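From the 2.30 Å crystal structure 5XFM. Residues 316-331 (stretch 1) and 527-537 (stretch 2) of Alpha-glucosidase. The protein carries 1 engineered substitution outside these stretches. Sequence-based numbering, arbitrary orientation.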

ATOM      1  N   ARG A 316      -2.619 -31.475   0.535  1.00 21.07           N
ATOM      2  CA  ARG A 316      -2.169 -31.243   1.903  1.00 23.85           C
ATOM      3  C   ARG A 316      -2.537 -29.848   2.402  1.00 26.67           C
ATOM      4  O   ARG A 316      -3.057 -29.702   3.509  1.00 30.28           O
ATOM      5  CB  ARG A 316      -0.653 -31.455   1.991  1.00 28.02           C
ATOM      6  CG  ARG A 316      -0.265 -32.899   2.233  1.00 26.52           C
ATOM      7  CD  ARG A 316       1.239 -33.097   2.239  1.00 31.71           C
ATOM      8  NE  ARG A 316       1.576 -34.509   2.392  1.00 36.42           N
ATOM      9  CZ  ARG A 316       2.024 -35.276   1.403  1.00 38.96           C
ATOM     10  NH1 ARG A 316       2.194 -34.762   0.190  1.00 30.98           N
ATOM     11  NH2 ARG A 316       2.302 -36.555   1.624  1.00 43.49           N
ATOM     12  N   TYR A 317      -2.283 -28.824   1.592  1.00 19.50           N
ATOM     13  CA  TYR A 317      -2.559 -27.452   2.023  1.00 23.85           C
ATOM     14  C   TYR A 317      -4.045 -27.102   1.990  1.00 25.06           C
ATOM     15  O   TYR A 317      -4.506 -26.245   2.745  1.00 23.37           O
ATOM     16  CB  TYR A 317      -1.748 -26.465   1.181  1.00 24.16           C
ATOM     17  CG  TYR A 317      -0.443 -26.115   1.853  1.00 21.31           C
ATOM     18  CD1 TYR A 317       0.613 -27.015   1.846  1.00 22.45           C
ATOM     19  CD2 TYR A 317      -0.265 -24.896   2.496  1.00 19.61           C
ATOM     20  CE1 TYR A 317       1.809 -26.720   2.460  1.00 22.50           C
ATOM     21  CE2 TYR A 317       0.936 -24.592   3.118  1.00 18.95           C
ATOM     22  CZ  TYR A 317       1.970 -25.511   3.091  1.00 21.81           C
ATOM     23  OH  TYR A 317       3.174 -25.238   3.695  1.00 21.84           O
ATOM     24  N   ILE A 318      -4.788 -27.761   1.111  1.00 22.99           N
ATOM     25  CA  ILE A 318      -6.240 -27.649   1.108  1.00 21.51           C
ATOM     26  C   ILE A 318      -6.809 -28.227   2.405  1.00 25.55           C
ATOM     27  O   ILE A 318      -7.676 -27.626   3.050  1.00 31.33           O
ATOM     28  CB  ILE A 318      -6.840 -28.368  -0.119  1.00 25.82           C
ATOM     29  CG1 ILE A 318      -6.607 -27.531  -1.381  1.00 21.65           C
ATOM     30  CG2 ILE A 318      -8.319 -28.632   0.074  1.00 23.85           C
ATOM     31  CD1 ILE A 318      -6.894 -28.268  -2.666  1.00 19.76           C
ATOM     32  N   ASP A 319      -6.297 -29.395   2.787  1.00 26.01           N
ATOM     33  CA  ASP A 319      -6.660 -30.038   4.047  1.00 28.22           C
ATOM     34  C   ASP A 319      -6.311 -29.156   5.235  1.00 26.60           C
ATOM     35  O   ASP A 319      -7.075 -29.058   6.192  1.00 29.73           O
ATOM     36  CB  ASP A 319      -5.952 -31.393   4.192  1.00 30.20           C
ATOM     37  CG  ASP A 319      -6.563 -32.476   3.322  1.00 27.06           C
ATOM     38  OD1 ASP A 319      -7.701 -32.297   2.838  1.00 27.11           O
ATOM     39  OD2 ASP A 319      -5.896 -33.514   3.121  1.00 30.91           O
ATOM     40  N   PHE A 320      -5.138 -28.534   5.167  1.00 25.61           N
ATOM     41  CA  PHE A 320      -4.660 -27.649   6.224  1.00 24.00           C
ATOM     42  C   PHE A 320      -5.578 -26.435   6.338  1.00 27.86           C
ATOM     43  O   PHE A 320      -5.920 -26.008   7.436  1.00 28.41           O
ATOM     44  CB  PHE A 320      -3.207 -27.227   5.955  1.00 22.74           C
ATOM     45  CG  PHE A 320      -2.621 -26.343   7.020  1.00 20.54           C
ATOM     46  CD1 PHE A 320      -2.758 -26.661   8.359  1.00 22.09           C
ATOM     47  CD2 PHE A 320      -1.922 -25.197   6.681  1.00 25.23           C
ATOM     48  CE1 PHE A 320      -2.215 -25.849   9.344  1.00 22.12           C
ATOM     49  CE2 PHE A 320      -1.382 -24.378   7.665  1.00 23.73           C
ATOM     50  CZ  PHE A 320      -1.532 -24.706   8.996  1.00 17.81           C
ATOM     51  N   ALA A 321      -5.982 -25.879   5.200  1.00 29.01           N
ATOM     52  CA  ALA A 321      -6.944 -24.779   5.201  1.00 23.68           C
ATOM     53  C   ALA A 321      -8.242 -25.217   5.865  1.00 25.63           C
ATOM     54  O   ALA A 321      -8.794 -24.503   6.691  1.00 26.03           O
ATOM     55  CB  ALA A 321      -7.208 -24.290   3.786  1.00 21.41           C
ATOM     56  N   SER A 322      -8.716 -26.407   5.511  1.00 29.32           N
ATOM     57  CA  SER A 322      -9.934 -26.940   6.111  1.00 28.26           C
ATOM     58  C   SER A 322      -9.809 -27.068   7.630  1.00 29.08           C
ATOM     59  O   SER A 322     -10.721 -26.698   8.370  1.00 32.05           O
ATOM     60  CB  SER A 322     -10.277 -28.297   5.500  1.00 27.18           C
ATOM     61  OG  SER A 322     -11.566 -28.709   5.899  1.00 32.68           O
ATOM     62  N   ALA A 323      -8.675 -27.590   8.084  1.00 26.86           N
ATOM     63  CA  ALA A 323      -8.411 -27.766   9.510  1.00 28.94           C
ATOM     64  C   ALA A 323      -8.308 -26.426  10.233  1.00 27.93           C
ATOM     65  O   ALA A 323      -8.685 -26.300  11.397  1.00 26.52           O
ATOM     66  CB  ALA A 323      -7.134 -28.576   9.712  1.00 26.48           C
ATOM     67  N   MET A 324      -7.772 -25.431   9.539  1.00 24.52           N
ATOM     68  CA  MET A 324      -7.656 -24.093  10.087  1.00 26.33           C
ATOM     69  C   MET A 324      -8.978 -23.329   9.984  1.00 25.94           C
ATOM     70  O   MET A 324      -9.154 -22.280  10.603  1.00 22.88           O
ATOM     71  CB  MET A 324      -6.537 -23.335   9.371  1.00 26.89           C
ATOM     72  CG  MET A 324      -5.155 -23.875   9.680  1.00 20.45           C
ATOM     73  SD  MET A 324      -4.691 -23.687  11.413  1.00 25.78           S
ATOM     74  CE  MET A 324      -4.729 -21.903  11.585  1.00 24.78           C
ATOM     75  N   GLY A 325      -9.908 -23.858   9.195  1.00 31.28           N
ATOM     76  CA  GLY A 325     -11.170 -23.178   8.965  1.00 22.11           C
ATOM     77  C   GLY A 325     -10.948 -21.992   8.048  1.00 29.23           C
ATOM     78  O   GLY A 325     -11.724 -21.032   8.049  1.00 33.20           O
ATOM     79  N   TYR A 326      -9.869 -22.049   7.272  1.00 27.68           N
ATOM     80  CA  TYR A 326      -9.538 -20.962   6.357  1.00 30.13           C
ATOM     81  C   TYR A 326     -10.379 -21.044   5.091  1.00 32.27           C
ATOM     82  O   TYR A 326     -10.720 -22.137   4.627  1.00 28.34           O
ATOM     83  CB  TYR A 326      -8.046 -20.970   6.011  1.00 27.37           C
ATOM     84  CG  TYR A 326      -7.179 -20.298   7.057  1.00 31.40           C
ATOM     85  CD1 TYR A 326      -7.706 -19.929   8.290  1.00 27.21           C
ATOM     86  CD2 TYR A 326      -5.844 -20.008   6.801  1.00 26.80           C
ATOM     87  CE1 TYR A 326      -6.923 -19.311   9.245  1.00 27.52           C
ATOM     88  CE2 TYR A 326      -5.055 -19.387   7.750  1.00 27.28           C
ATOM     89  CZ  TYR A 326      -5.599 -19.041   8.968  1.00 27.46           C
ATOM     90  OH  TYR A 326      -4.820 -18.425   9.915  1.00 23.87           O
ATOM     91  N   GLU A 327     -10.716 -19.875   4.550  1.00 23.72           N
ATOM     92  CA  GLU A 327     -11.577 -19.774   3.376  1.00 28.10           C
ATOM     93  C   GLU A 327     -10.894 -20.167   2.078  1.00 23.21           C
ATOM     94  O   GLU A 327     -11.548 -20.650   1.154  1.00 26.80           O
ATOM     95  CB  GLU A 327     -12.143 -18.357   3.238  1.00 24.83           C
ATOM     96  CG  GLU A 327     -13.132 -17.961   4.319  1.00 28.88           C
ATOM     97  CD  GLU A 327     -12.484 -17.729   5.669  1.00 33.05           C
ATOM     98  OE1 GLU A 327     -11.386 -17.134   5.708  1.00 30.22           O
ATOM     99  OE2 GLU A 327     -13.074 -18.140   6.691  1.00 33.77           O
ATOM    100  N   TYR A 328      -9.594 -19.921   1.982  1.00 23.06           N
ATOM    101  CA  TYR A 328      -8.912 -20.072   0.701  1.00 20.18           C
ATOM    102  C   TYR A 328      -7.631 -20.891   0.770  1.00 26.43           C
ATOM    103  O   TYR A 328      -7.061 -21.110   1.842  1.00 25.12           O
ATOM    104  CB  TYR A 328      -8.621 -18.691   0.102  1.00 22.60           C
ATOM    105  CG  TYR A 328      -9.886 -17.901  -0.177  1.00 20.63           C
ATOM    106  CD1 TYR A 328     -10.795 -18.325  -1.143  1.00 22.53           C
ATOM    107  CD2 TYR A 328     -10.193 -16.761   0.553  1.00 23.53           C
ATOM    108  CE1 TYR A 328     -11.957 -17.621  -1.387  1.00 22.64           C
ATOM    109  CE2 TYR A 328     -11.354 -16.050   0.315  1.00 22.38           C
ATOM    110  CZ  TYR A 328     -12.231 -16.485  -0.652  1.00 20.16           C
ATOM    111  OH  TYR A 328     -13.387 -15.783  -0.887  1.00 22.79           O
ATOM    112  N   ALA A 329      -7.232 -21.387  -0.396  1.00 24.67           N
ATOM    113  CA  ALA A 329      -5.905 -21.926  -0.619  1.00 19.07           C
ATOM    114  C   ALA A 329      -5.333 -21.323  -1.898  1.00 20.35           C
ATOM    115  O   ALA A 329      -5.972 -21.359  -2.953  1.00 22.53           O
ATOM    116  CB  ALA A 329      -5.937 -23.450  -0.710  1.00 19.42           C
ATOM    117  N   LEU A 330      -4.134 -20.762  -1.799  1.00 25.23           N
ATOM    118  CA  LEU A 330      -3.447 -20.175  -2.946  1.00 21.28           C
ATOM    119  C   LEU A 330      -2.497 -21.177  -3.592  1.00 22.81           C
ATOM    120  O   LEU A 330      -1.588 -21.684  -2.940  1.00 24.47           O
ATOM    121  CB  LEU A 330      -2.670 -18.925  -2.524  1.00 18.62           C
ATOM    122  CG  LEU A 330      -1.635 -18.396  -3.525  1.00 22.05           C
ATOM    123  CD1 LEU A 330      -2.272 -18.002  -4.862  1.00 18.25           C
ATOM    124  CD2 LEU A 330      -0.860 -17.226  -2.928  1.00 17.47           C
ATOM    125  N   ILE A 331      -2.728 -21.478  -4.866  1.00 22.12           N
ATOM    126  CA  ILE A 331      -1.825 -22.337  -5.626  1.00 21.89           C
ATOM    127  C   ILE A 331      -0.929 -21.458  -6.495  1.00 20.20           C
ATOM    128  O   ILE A 331      -1.422 -20.700  -7.331  1.00 20.20           O
ATOM    129  CB  ILE A 331      -2.599 -23.356  -6.490  1.00 20.79           C
ATOM    130  CG1 ILE A 331      -3.506 -24.220  -5.602  1.00 25.89           C
ATOM    131  CG2 ILE A 331      -1.636 -24.220  -7.294  1.00 20.43           C
ATOM    132  CD1 ILE A 331      -4.267 -25.310  -6.357  1.00 23.36           C
ATOM    133  N   GLN A 527      -5.691 -12.542   3.325  1.00 22.28           N
ATOM    134  CA  GLN A 527      -4.367 -12.841   3.864  1.00 23.71           C
ATOM    135  C   GLN A 527      -3.946 -14.269   3.563  1.00 24.78           C
ATOM    136  O   GLN A 527      -4.559 -15.222   4.041  1.00 26.08           O
ATOM    137  CB  GLN A 527      -4.321 -12.613   5.378  1.00 21.10           C
ATOM    138  CG  GLN A 527      -4.510 -11.168   5.845  1.00 24.55           C
ATOM    139  CD  GLN A 527      -3.267 -10.303   5.708  1.00 19.46           C
ATOM    140  OE1 GLN A 527      -2.452 -10.488   4.803  1.00 27.39           O
ATOM    141  NE2 GLN A 527      -3.112  -9.355   6.622  1.00 21.35           N
ATOM    142  N   ASN A 528      -2.879 -14.406   2.787  1.00 25.66           N
ATOM    143  CA  ASN A 528      -2.228 -15.694   2.604  1.00 25.75           C
ATOM    144  C   ASN A 528      -1.015 -15.750   3.526  1.00 22.85           C
ATOM    145  O   ASN A 528       0.082 -15.339   3.149  1.00 16.21           O
ATOM    146  CB  ASN A 528      -1.825 -15.911   1.142  1.00 21.18           C
ATOM    147  CG  ASN A 528      -3.009 -15.791   0.189  1.00 26.46           C
ATOM    148  OD1 ASN A 528      -3.957 -16.576   0.250  1.00 28.39           O
ATOM    149  ND2 ASN A 528      -2.955 -14.806  -0.700  1.00 26.71           N
ATOM    150  N   PHE A 529      -1.250 -16.182   4.763  1.00 21.69           N
ATOM    151  CA  PHE A 529      -0.205 -16.270   5.777  1.00 23.71           C
ATOM    152  C   PHE A 529       0.796 -17.369   5.467  1.00 27.16           C
ATOM    153  O   PHE A 529       0.497 -18.308   4.721  1.00 27.95           O
ATOM    154  CB  PHE A 529      -0.814 -16.500   7.163  1.00 29.07           C
ATOM    155  CG  PHE A 529      -1.660 -15.361   7.649  1.00 25.78           C
ATOM    156  CD1 PHE A 529      -3.009 -15.541   7.902  1.00 24.96           C
ATOM    157  CD2 PHE A 529      -1.107 -14.105   7.837  1.00 23.39           C
ATOM    158  CE1 PHE A 529      -3.787 -14.494   8.343  1.00 23.45           C
ATOM    159  CE2 PHE A 529      -1.877 -13.054   8.278  1.00 24.26           C
ATOM    160  CZ  PHE A 529      -3.220 -13.248   8.535  1.00 27.07           C
ATOM    161  N   ALA A 530       1.989 -17.247   6.038  1.00 24.52           N
ATOM    162  CA  ALA A 530       3.043 -18.217   5.784  1.00 25.37           C
ATOM    163  C   ALA A 530       3.024 -19.388   6.772  1.00 26.32           C
ATOM    164  O   ALA A 530       4.070 -19.840   7.225  1.00 30.37           O
ATOM    165  CB  ALA A 530       4.389 -17.524   5.823  1.00 29.77           C
ATOM    166  N   LEU A 531       1.836 -19.893   7.080  1.00 23.89           N
ATOM    167  CA  LEU A 531       1.720 -21.075   7.921  1.00 26.56           C
ATOM    168  C   LEU A 531       2.013 -22.337   7.111  1.00 27.76           C
ATOM    169  O   LEU A 531       2.031 -22.307   5.881  1.00 31.02           O
ATOM    170  CB  LEU A 531       0.328 -21.161   8.550  1.00 25.40           C
ATOM    171  CG  LEU A 531      -0.064 -20.033   9.498  1.00 24.21           C
ATOM    172  CD1 LEU A 531      -1.458 -20.257  10.053  1.00 26.73           C
ATOM    173  CD2 LEU A 531       0.950 -19.906  10.612  1.00 29.35           C
ATOM    174  N   ALA A 532       2.251 -23.441   7.809  1.00 24.50           N
ATOM    175  CA  ALA A 532       2.442 -24.742   7.166  1.00 24.44           C
ATOM    176  C   ALA A 532       1.823 -25.839   8.042  1.00 21.41           C
ATOM    177  O   ALA A 532       1.691 -25.658   9.250  1.00 20.58           O
ATOM    178  CB  ALA A 532       3.906 -24.995   6.917  1.00 17.66           C
ATOM    179  N   PRO A 533       1.425 -26.969   7.436  1.00 20.56           N
ATOM    180  CA  PRO A 533       0.740 -28.032   8.189  1.00 23.22           C
ATOM    181  C   PRO A 533       1.479 -28.486   9.453  1.00 21.68           C
ATOM    182  O   PRO A 533       0.851 -28.704  10.498  1.00 23.28           O
ATOM    183  CB  PRO A 533       0.658 -29.180   7.179  1.00 21.45           C
ATOM    184  CG  PRO A 533       0.718 -28.532   5.847  1.00 24.83           C
ATOM    185  CD  PRO A 533       1.471 -27.246   5.990  1.00 23.44           C
ATOM    186  N   ASN A 534       2.799 -28.600   9.362  1.00 24.61           N
ATOM    187  CA  ASN A 534       3.620 -28.999  10.502  1.00 24.07           C
ATOM    188  C   ASN A 534       3.468 -28.076  11.713  1.00 29.64           C
ATOM    189  O   ASN A 534       3.789 -28.469  12.836  1.00 33.98           O
ATOM    190  CB  ASN A 534       5.089 -29.077  10.086  1.00 24.80           C
ATOM    191  CG  ASN A 534       5.592 -27.786   9.486  1.00 23.82           C
ATOM    192  OD1 ASN A 534       5.313 -27.482   8.328  1.00 21.46           O
ATOM    193  ND2 ASN A 534       6.351 -27.027  10.262  1.00 25.54           N
ATOM    194  N   ASN A 535       2.979 -26.854  11.489  1.00 26.53           N
ATOM    195  CA  ASN A 535       2.778 -25.911  12.583  1.00 22.68           C
ATOM    196  C   ASN A 535       1.710 -26.393  13.559  1.00 29.09           C
ATOM    197  O   ASN A 535       1.684 -25.980  14.719  1.00 25.93           O
ATOM    198  CB  ASN A 535       2.412 -24.526  12.060  1.00 18.50           C
ATOM    199  CG  ASN A 535       3.541 -23.880  11.283  1.00 29.73           C
ATOM    200  OD1 ASN A 535       3.321 -22.945  10.514  1.00 24.98           O
ATOM    201  ND2 ASN A 535       4.760 -24.398  11.459  1.00 28.96           N
ATOM    202  N   LEU A 536       0.816 -27.263  13.104  1.00 28.19           N
ATOM    203  CA  LEU A 536      -0.186 -27.766  14.036  1.00 32.44           C
ATOM    204  C   LEU A 536       0.456 -28.736  15.027  1.00 36.48           C
ATOM    205  O   LEU A 536      -0.144 -29.058  16.051  1.00 32.90           O
ATOM    206  CB  LEU A 536      -1.339 -28.443  13.298  1.00 28.84           C
ATOM    207  CG  LEU A 536      -2.411 -27.492  12.765  1.00 33.29           C
ATOM    208  CD1 LEU A 536      -3.528 -28.272  12.088  1.00 27.84           C
ATOM    209  CD2 LEU A 536      -2.956 -26.606  13.880  1.00 27.28           C
ATOM    210  N   LYS A 537       1.689 -29.162  14.741  1.00 34.92           N
ATOM    211  CA  LYS A 537       2.426 -30.032  15.659  1.00 33.37           C
ATOM    212  C   LYS A 537       3.598 -29.351  16.386  1.00 36.21           C
ATOM    213  O   LYS A 537       3.861 -29.659  17.549  1.00 36.63           O
ATOM    214  CB  LYS A 537       2.954 -31.256  14.904  1.00 39.72           C
ATOM    215  CG  LYS A 537       1.871 -32.162  14.322  1.00 49.21           C
ATOM    216  CD  LYS A 537       1.077 -32.876  15.406  1.00 60.55           C
ATOM    217  CE  LYS A 537       0.054 -33.834  14.809  1.00 60.01           C
ATOM    218  NZ  LYS A 537      -1.049 -33.102  14.118  1.00 59.51           N
TER
HETATM  219  O   HOH W   1       3.869 -22.462   3.797  1.00 19.23           O

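How a helix can hold an irregular segment without a single direct hydrogen bond is well illustrated by these two stretches of an alpha-glucosidase. The first runs as a helix to Met 324, leaves it at Gly 325, whose positive phi (74°) glycine tolerates readily, and resumes as a strand at Tyr 328. The second passes from a weakly bonded strand near Gln 527 and Asn 528 through a loop into a type I turn from Ala 532 to Asn 535, and a helix follows. The turn is secured internally: Asn 535 N donates to Ala 532 O (2.8 Å), while the side chain of Asn 535 folds back so that its OD1 accepts from Ala 532 N (3.0 Å). The backbones come nearest at Phe 320 and Pro 533, with 5.8 Å between their CA atoms.

Here packing does the work. Phe 320, with chi1 in t, points toward the turn and lays one ring face against Pro 533, whose CA sits 3.8 Å from the ring centroid and 11° off the normal, a CH-pi contact. The ring edge meets aliphatic groups, Phe 320 CE2 lying 3.7 Å from Leu 531 CB and CE1 3.8 Å from Leu 536 CG. Proline suits this position because its compact ring also serves a second aromatic: Pro 533 CD lies over a face of Tyr 317, 3.4 Å from CZ.

Tyr 317 adds polarity at its tip. A water accepts from Tyr 317 OH (2.9 Å) and donates to Leu 531 O (2.8 Å), linking the stretches indirectly.

Farther along, flexible Met 324 fits between leucines, its CE 4.0 Å from Leu 531 CD1 and its SD 4.2 Å from Leu 536 CD2. Tyr 326 OH, hydrogen-bonded elsewhere in the structure, approaches Leu 531 CD1 at 3.8 Å. Altogether 598 Å² is buried, counting both sides, and one polar atom is left unsatisfied: Asn 528 OD1, 3.9 Å from Leu 330 CB, has no polar partner in the model.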